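Local coordinates for RING finger protein unkempt homolog (Mus musculus, PDB 5ELK), which binds specific RNA sequences through clustered CCCH zinc fingers and represses translation, helping to establish and maintain the early morphology of cortical neurons, at residues R42-S52 with E84-Y92. Residues are numbered along the deposited sequence; the frame is centred on the assembly and turned at random.
Sequences RRSPRKHKYRS and EQQFHPEIY. With nucleotides of chain B.
E84, on the helix that ends at Q86, reaches into the loop 42-52 and is gripped there by R43. Its CB lies 4.0 Å from Y50 OH, and its CG packs on the aliphatic part of R42. With the chain extended beyond CG (chi2 -160°), the carboxylate lies over one face of the Y50 ring, the two planes only 16° apart. E84 OE1 takes R43 NH2 at 2.8 Å in a salt bridge and is also bonded by the backbone N of the zinc ligand H80, while OE2 receives R43 NE on its syn lone pair and the backbone R43 N, at 2.6 Å, on its anti lone pair. Arginine suits this place because NE and NH2 meet both oxygens side-on, the two flat groups 19° from coplanar; its guanidinium also bonds the carbonyls of D74, C76 and Y78. Were E84 an alanine, the R43 guanidinium would probably lose its facing carboxylate, and R43 N its acceptor. Tyrosine offers a hydroxyl as well as a flat face: Y50 OH donates to R43 O, and a water links it to R42 NE and E84 O. Past the helix, H88 NE2 donates to Y50 O at 2.6 Å, and S52 CB sits over the imidazole face in a CH-pi contact. I91 CD1 also packs on S52 CB, 3.6 Å away. R42 NH2, on a chain extended from CG to NE, gives F87 O a weak bond, though the guanidinium also bonds L11 O and Y14 O. Nearby, Q86 NE2 donates to O2 of U3 of chain B. A buried carboxylate met by a guanidinium and backbone N-H groups thus ties the chain leading to zinc ligand C55 to the chain following H80, next to residues that touch the RNA.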
loop_
_atom_site.group_PDB
_atom_site.type_symbol
_atom_site.label_atom_id
_atom_site.label_comp_id
_atom_site.label_asym_id
_atom_site.label_seq_id
_atom_site.Cartn_x
_atom_site.Cartn_y
_atom_site.Cartn_z
ATOM N N ARG A 42 7.170 -0.271 -0.082
ATOM C CA ARG A 42 6.492 -1.010 -1.129
ATOM C C ARG A 42 7.378 -1.072 -2.367
ATOM O O ARG A 42 7.783 -0.043 -2.906
ATOM C CB ARG A 42 5.157 -0.325 -1.457
ATOM C CG ARG A 42 4.446 -0.860 -2.668
ATOM C CD ARG A 42 2.967 -0.542 -2.597
ATOM N NE ARG A 42 2.233 -1.013 -3.769
ATOM C CZ ARG A 42 2.031 -0.289 -4.865
ATOM N NH1 ARG A 42 2.510 0.943 -4.949
ATOM N NH2 ARG A 42 1.343 -0.794 -5.878
ATOM N N ARG A 43 7.697 -2.281 -2.812
ATOM C CA ARG A 43 8.367 -2.445 -4.091
ATOM C C ARG A 43 7.373 -2.124 -5.201
ATOM O O ARG A 43 6.243 -2.617 -5.201
ATOM C CB ARG A 43 8.907 -3.863 -4.239
ATOM C CG ARG A 43 9.980 -4.211 -3.216
ATOM C CD ARG A 43 10.228 -5.708 -3.151
ATOM N NE ARG A 43 9.086 -6.418 -2.584
ATOM C CZ ARG A 43 8.919 -7.735 -2.630
ATOM N NH1 ARG A 43 9.816 -8.505 -3.220
ATOM N NH2 ARG A 43 7.846 -8.283 -2.090
ATOM N N SER A 44 7.787 -1.278 -6.132
ATOM C CA SER A 44 6.947 -0.939 -7.254
ATOM C C SER A 44 6.649 -2.217 -8.037
ATOM O O SER A 44 7.581 -2.914 -8.447
ATOM C CB SER A 44 7.649 0.072 -8.154
ATOM O OG SER A 44 6.782 0.482 -9.196
ATOM N N PRO A 45 5.354 -2.533 -8.247
ATOM C CA PRO A 45 4.989 -3.751 -8.978
ATOM C C PRO A 45 5.339 -3.704 -10.455
ATOM O O PRO A 45 5.083 -4.685 -11.150
ATOM C CB PRO A 45 3.477 -3.838 -8.789
ATOM C CG PRO A 45 3.053 -2.458 -8.518
ATOM C CD PRO A 45 4.163 -1.818 -7.765
ATOM N N ARG A 46 5.923 -2.599 -10.917
ATOM C CA ARG A 46 6.373 -2.491 -12.298
ATOM C C ARG A 46 7.818 -2.981 -12.418
ATOM O O ARG A 46 8.231 -3.453 -13.478
ATOM C CB ARG A 46 6.242 -1.045 -12.808
ATOM C CG ARG A 46 7.381 -0.106 -12.416
ATOM C CD ARG A 46 7.168 1.310 -12.965
ATOM N NE ARG A 46 7.871 2.324 -12.179
ATOM C CZ ARG A 46 7.884 3.626 -12.459
ATOM N NH1 ARG A 46 7.236 4.095 -13.518
ATOM N NH2 ARG A 46 8.552 4.462 -11.676
ATOM N N LYS A 47 8.577 -2.859 -11.327
ATOM C CA LYS A 47 9.973 -3.301 -11.286
ATOM C C LYS A 47 10.125 -4.692 -10.664
ATOM O O LYS A 47 11.057 -5.432 -10.996
ATOM C CB LYS A 47 10.837 -2.298 -10.508
ATOM C CG LYS A 47 11.212 -1.032 -11.267
ATOM C CD LYS A 47 12.038 -1.302 -12.528
ATOM C CE LYS A 47 13.419 -1.871 -12.219
ATOM N NZ LYS A 47 13.446 -3.363 -12.189
ATOM N N HIS A 48 9.217 -5.034 -9.758
ATOM C CA HIS A 48 9.270 -6.314 -9.066
ATOM C C HIS A 48 7.929 -6.995 -9.194
ATOM O O HIS A 48 6.893 -6.431 -8.833
ATOM C CB HIS A 48 9.635 -6.116 -7.599
ATOM C CG HIS A 48 10.934 -5.411 -7.402
ATOM N ND1 HIS A 48 11.021 -4.050 -7.202
ATOM C CD2 HIS A 48 12.208 -5.874 -7.396
ATOM C CE1 HIS A 48 12.290 -3.707 -7.067
ATOM N NE2 HIS A 48 13.030 -4.795 -7.183
ATOM N N LYS A 49 7.954 -8.213 -9.720
ATOM C CA LYS A 49 6.739 -8.978 -9.912
ATOM C C LYS A 49 6.579 -9.935 -8.752
ATOM O O LYS A 49 7.356 -10.880 -8.604
ATOM C CB LYS A 49 6.794 -9.751 -11.230
ATOM C CG LYS A 49 5.739 -9.315 -12.240
ATOM C CD LYS A 49 6.305 -8.423 -13.334
ATOM C CE LYS A 49 5.846 -6.970 -13.212
ATOM N NZ LYS A 49 4.428 -6.759 -13.646
ATOM N N TYR A 50 5.591 -9.668 -7.911
ATOM C CA TYR A 50 5.299 -10.543 -6.795
ATOM C C TYR A 50 3.807 -10.795 -6.675
ATOM O O TYR A 50 2.992 -10.005 -7.139
ATOM C CB TYR A 50 5.857 -9.964 -5.492
ATOM C CG TYR A 50 5.502 -8.507 -5.237
ATOM C CD1 TYR A 50 4.349 -8.160 -4.544
ATOM C CD2 TYR A 50 6.331 -7.486 -5.669
ATOM C CE1 TYR A 50 4.036 -6.842 -4.298
ATOM C CE2 TYR A 50 6.018 -6.168 -5.425
ATOM C CZ TYR A 50 4.874 -5.850 -4.744
ATOM O OH TYR A 50 4.576 -4.527 -4.511
ATOM N N ARG A 51 3.473 -11.921 -6.057
ATOM C CA ARG A 51 2.095 -12.342 -5.877
ATOM C C ARG A 51 1.429 -11.566 -4.734
ATOM O O ARG A 51 2.111 -10.978 -3.888
ATOM C CB ARG A 51 2.053 -13.860 -5.623
ATOM C CG ARG A 51 1.894 -14.761 -6.870
ATOM C CD ARG A 51 2.558 -14.208 -8.148
ATOM N NE ARG A 51 3.686 -15.017 -8.597
ATOM C CZ ARG A 51 4.656 -14.580 -9.399
ATOM N NH1 ARG A 51 4.666 -13.332 -9.850
ATOM N NH2 ARG A 51 5.637 -15.397 -9.745
ATOM N N SER A 52 0.096 -11.559 -4.726
ATOM C CA SER A 52 -0.662 -10.880 -3.679
ATOM C C SER A 52 -0.436 -11.508 -2.302
ATOM O O SER A 52 -0.548 -10.832 -1.284
ATOM C CB SER A 52 -2.161 -10.895 -3.998
ATOM O OG SER A 52 -2.635 -12.219 -4.155
ATOM N N GLU A 84 2.288 -3.529 0.546
ATOM C CA GLU A 84 2.523 -4.211 -0.720
ATOM C C GLU A 84 1.337 -5.066 -1.107
ATOM O O GLU A 84 1.038 -5.248 -2.286
ATOM C CB GLU A 84 3.773 -5.079 -0.655
ATOM C CG GLU A 84 5.035 -4.293 -0.883
ATOM C CD GLU A 84 6.202 -5.153 -1.289
ATOM O OE1 GLU A 84 6.211 -6.364 -0.979
ATOM O OE2 GLU A 84 7.108 -4.609 -1.944
ATOM N N GLN A 85 0.657 -5.600 -0.107
ATOM C CA GLN A 85 -0.494 -6.441 -0.373
ATOM C C GLN A 85 -1.741 -5.599 -0.688
ATOM O O GLN A 85 -2.438 -5.847 -1.668
ATOM C CB GLN A 85 -0.758 -7.342 0.824
ATOM C CG GLN A 85 -1.885 -8.320 0.616
ATOM C CD GLN A 85 -2.126 -9.195 1.822
ATOM O OE1 GLN A 85 -2.194 -8.709 2.950
ATOM N NE2 GLN A 85 -2.261 -10.494 1.595
ATOM N N GLN A 86 -2.014 -4.607 0.151
ATOM C CA GLN A 86 -3.220 -3.805 0.012
ATOM C C GLN A 86 -3.233 -3.059 -1.315
ATOM O O GLN A 86 -4.291 -2.856 -1.906
ATOM C CB GLN A 86 -3.354 -2.827 1.177
ATOM C CG GLN A 86 -3.725 -3.494 2.496
ATOM C CD GLN A 86 -4.348 -2.539 3.489
ATOM O OE1 GLN A 86 -3.684 -2.053 4.399
ATOM N NE2 GLN A 86 -5.636 -2.262 3.318
ATOM N N PHE A 87 -2.049 -2.701 -1.800
ATOM C CA PHE A 87 -1.930 -1.964 -3.046
ATOM C C PHE A 87 -1.384 -2.849 -4.147
ATOM O O PHE A 87 -0.774 -2.369 -5.101
ATOM C CB PHE A 87 -1.051 -0.742 -2.831
ATOM C CG PHE A 87 -1.672 0.270 -1.922
ATOM C CD1 PHE A 87 -1.541 0.159 -0.556
ATOM C CD2 PHE A 87 -2.425 1.311 -2.433
ATOM C CE1 PHE A 87 -2.124 1.078 0.278
ATOM C CE2 PHE A 87 -3.008 2.234 -1.595
ATOM C CZ PHE A 87 -2.858 2.118 -0.244
ATOM N N HIS A 88 -1.616 -4.150 -4.026
ATOM C CA HIS A 88 -1.266 -5.056 -5.101
ATOM C C HIS A 88 -2.290 -4.907 -6.228
ATOM O O HIS A 88 -3.481 -4.766 -5.959
ATOM C CB HIS A 88 -1.240 -6.497 -4.606
ATOM C CG HIS A 88 -0.601 -7.443 -5.567
ATOM N ND1 HIS A 88 -1.304 -8.087 -6.567
ATOM C CD2 HIS A 88 0.689 -7.840 -5.705
ATOM C CE1 HIS A 88 -0.482 -8.845 -7.263
ATOM N NE2 HIS A 88 0.734 -8.715 -6.764
ATOM N N PRO A 89 -1.836 -4.945 -7.492
ATOM C CA PRO A 89 -2.726 -4.855 -8.659
ATOM C C PRO A 89 -3.984 -5.717 -8.604
ATOM O O PRO A 89 -4.983 -5.337 -9.196
ATOM C CB PRO A 89 -1.832 -5.339 -9.796
ATOM C CG PRO A 89 -0.479 -4.881 -9.403
ATOM C CD PRO A 89 -0.422 -5.009 -7.904
ATOM N N GLU A 90 -3.924 -6.849 -7.913
ATOM C CA GLU A 90 -5.038 -7.797 -7.840
ATOM C C GLU A 90 -5.861 -7.627 -6.565
ATOM O O GLU A 90 -6.898 -8.266 -6.397
ATOM C CB GLU A 90 -4.519 -9.234 -7.895
ATOM C CG GLU A 90 -3.771 -9.592 -9.158
ATOM C CD GLU A 90 -3.323 -11.045 -9.167
ATOM O OE1 GLU A 90 -2.888 -11.528 -10.237
ATOM O OE2 GLU A 90 -3.408 -11.701 -8.104
ATOM N N ILE A 91 -5.401 -6.760 -5.673
ATOM C CA ILE A 91 -6.046 -6.564 -4.378
ATOM C C ILE A 91 -6.688 -5.176 -4.338
ATOM O O ILE A 91 -7.764 -4.994 -3.767
ATOM C CB ILE A 91 -5.009 -6.673 -3.222
ATOM C CG1 ILE A 91 -4.303 -8.037 -3.244
ATOM C CG2 ILE A 91 -5.660 -6.405 -1.861
ATOM C CD1 ILE A 91 -5.211 -9.226 -2.970
ATOM N N TYR A 92 -5.999 -4.216 -4.953
ATOM C CA TYR A 92 -6.289 -2.794 -4.821
ATOM C C TYR A 92 -7.660 -2.457 -5.398
ATOM O O TYR A 92 -7.926 -2.770 -6.543
ATOM C CB TYR A 92 -5.193 -1.995 -5.537
ATOM C CG TYR A 92 -5.337 -0.487 -5.481
ATOM C CD1 TYR A 92 -5.359 0.192 -4.276
ATOM C CD2 TYR A 92 -5.430 0.265 -6.648
ATOM C CE1 TYR A 92 -5.492 1.584 -4.234
ATOM C CE2 TYR A 92 -5.554 1.649 -6.610
ATOM C CZ TYR A 92 -5.580 2.302 -5.412
ATOM O OH TYR A 92 -5.706 3.679 -5.396
ATOM P P U B 3 -7.726 -10.919 1.169
ATOM O OP1 U B 3 -8.940 -10.822 2.011
ATOM O OP2 U B 3 -7.797 -11.391 -0.239
ATOM O "O5'" U B 3 -7.075 -9.470 1.146
ATOM C "C5'" U B 3 -5.698 -9.284 1.439
ATOM C "C4'" U B 3 -5.481 -8.001 2.194
ATOM O "O4'" U B 3 -5.769 -6.875 1.312
ATOM C "C3'" U B 3 -6.382 -7.823 3.413
ATOM O "O3'" U B 3 -5.689 -7.048 4.396
ATOM C "C2'" U B 3 -7.538 -7.007 2.841
ATOM O "O2'" U B 3 -8.291 -6.294 3.799
ATOM C "C1'" U B 3 -6.792 -6.078 1.884
ATOM N N1 U B 3 -7.617 -5.505 0.805
ATOM C C2 U B 3 -7.405 -4.177 0.444
ATOM O O2 U B 3 -6.559 -3.463 0.967
ATOM N N3 U B 3 -8.216 -3.697 -0.564
ATOM C C4 U B 3 -9.209 -4.384 -1.227
ATOM O O4 U B 3 -9.861 -3.814 -2.107
ATOM C C5 U B 3 -9.364 -5.743 -0.793
ATOM C C6 U B 3 -8.591 -6.247 0.179
ATOM P P G B 5 -6.468 -2.122 10.480
ATOM O OP1 G B 5 -6.127 -3.421 11.123
ATOM O OP2 G B 5 -7.358 -1.174 11.201
ATOM O "O5'" G B 5 -5.146 -1.302 10.132
ATOM C "C5'" G B 5 -3.918 -1.966 9.859
ATOM C "C4'" G B 5 -2.934 -1.051 9.171
ATOM O "O4'" G B 5 -3.312 -0.905 7.775
ATOM C "C3'" G B 5 -2.837 0.367 9.743
ATOM O "O3'" G B 5 -1.487 0.827 9.667
ATOM C "C2'" G B 5 -3.702 1.179 8.782
ATOM O "O2'" G B 5 -3.363 2.551 8.701
ATOM C "C1'" G B 5 -3.451 0.464 7.457
ATOM N N9 G B 5 -4.544 0.603 6.488
ATOM C C8 G B 5 -5.814 0.086 6.595
ATOM N N7 G B 5 -6.563 0.375 5.571
ATOM C C5 G B 5 -5.747 1.131 4.741
ATOM C C6 G B 5 -6.015 1.727 3.480
ATOM O O6 G B 5 -7.061 1.708 2.832
ATOM N N1 G B 5 -4.915 2.407 2.979
ATOM C C2 G B 5 -3.696 2.490 3.612
ATOM N N2 G B 5 -2.751 3.187 2.964
ATOM N N3 G B 5 -3.428 1.938 4.786
ATOM C C4 G B 5 -4.492 1.277 5.289
ATOM P P A B 4 -6.059 -7.186 5.956
ATOM O OP1 A B 4 -4.799 -7.343 6.735
ATOM O OP2 A B 4 -7.131 -8.210 6.041
ATOM O "O5'" A B 4 -6.712 -5.783 6.354
ATOM C "C5'" A B 4 -5.934 -4.591 6.348
ATOM C "C4'" A B 4 -6.650 -3.424 6.991
ATOM O "O4'" A B 4 -7.815 -3.041 6.206
ATOM C "C3'" A B 4 -7.161 -3.631 8.418
ATOM O "O3'" A B 4 -7.138 -2.355 9.045
ATOM C "C2'" A B 4 -8.623 -3.998 8.187
ATOM O "O2'" A B 4 -9.460 -3.799 9.311
ATOM C "C1'" A B 4 -8.968 -3.051 7.039
ATOM N N9 A B 4 -10.112 -3.444 6.216
ATOM C C8 A B 4 -10.453 -4.705 5.798
ATOM N N7 A B 4 -11.511 -4.729 5.024
ATOM C C5 A B 4 -11.895 -3.398 4.909
ATOM C C6 A B 4 -12.953 -2.778 4.209
ATOM N N6 A B 4 -13.847 -3.449 3.480
ATOM N N1 A B 4 -13.054 -1.426 4.294
ATOM C C2 A B 4 -12.141 -0.762 5.031
ATOM N N3 A B 4 -11.102 -1.236 5.730
ATOM C C4 A B 4 -11.030 -2.584 5.631
HETATM O O HOH W 1 1.830 -3.900 -4.255
#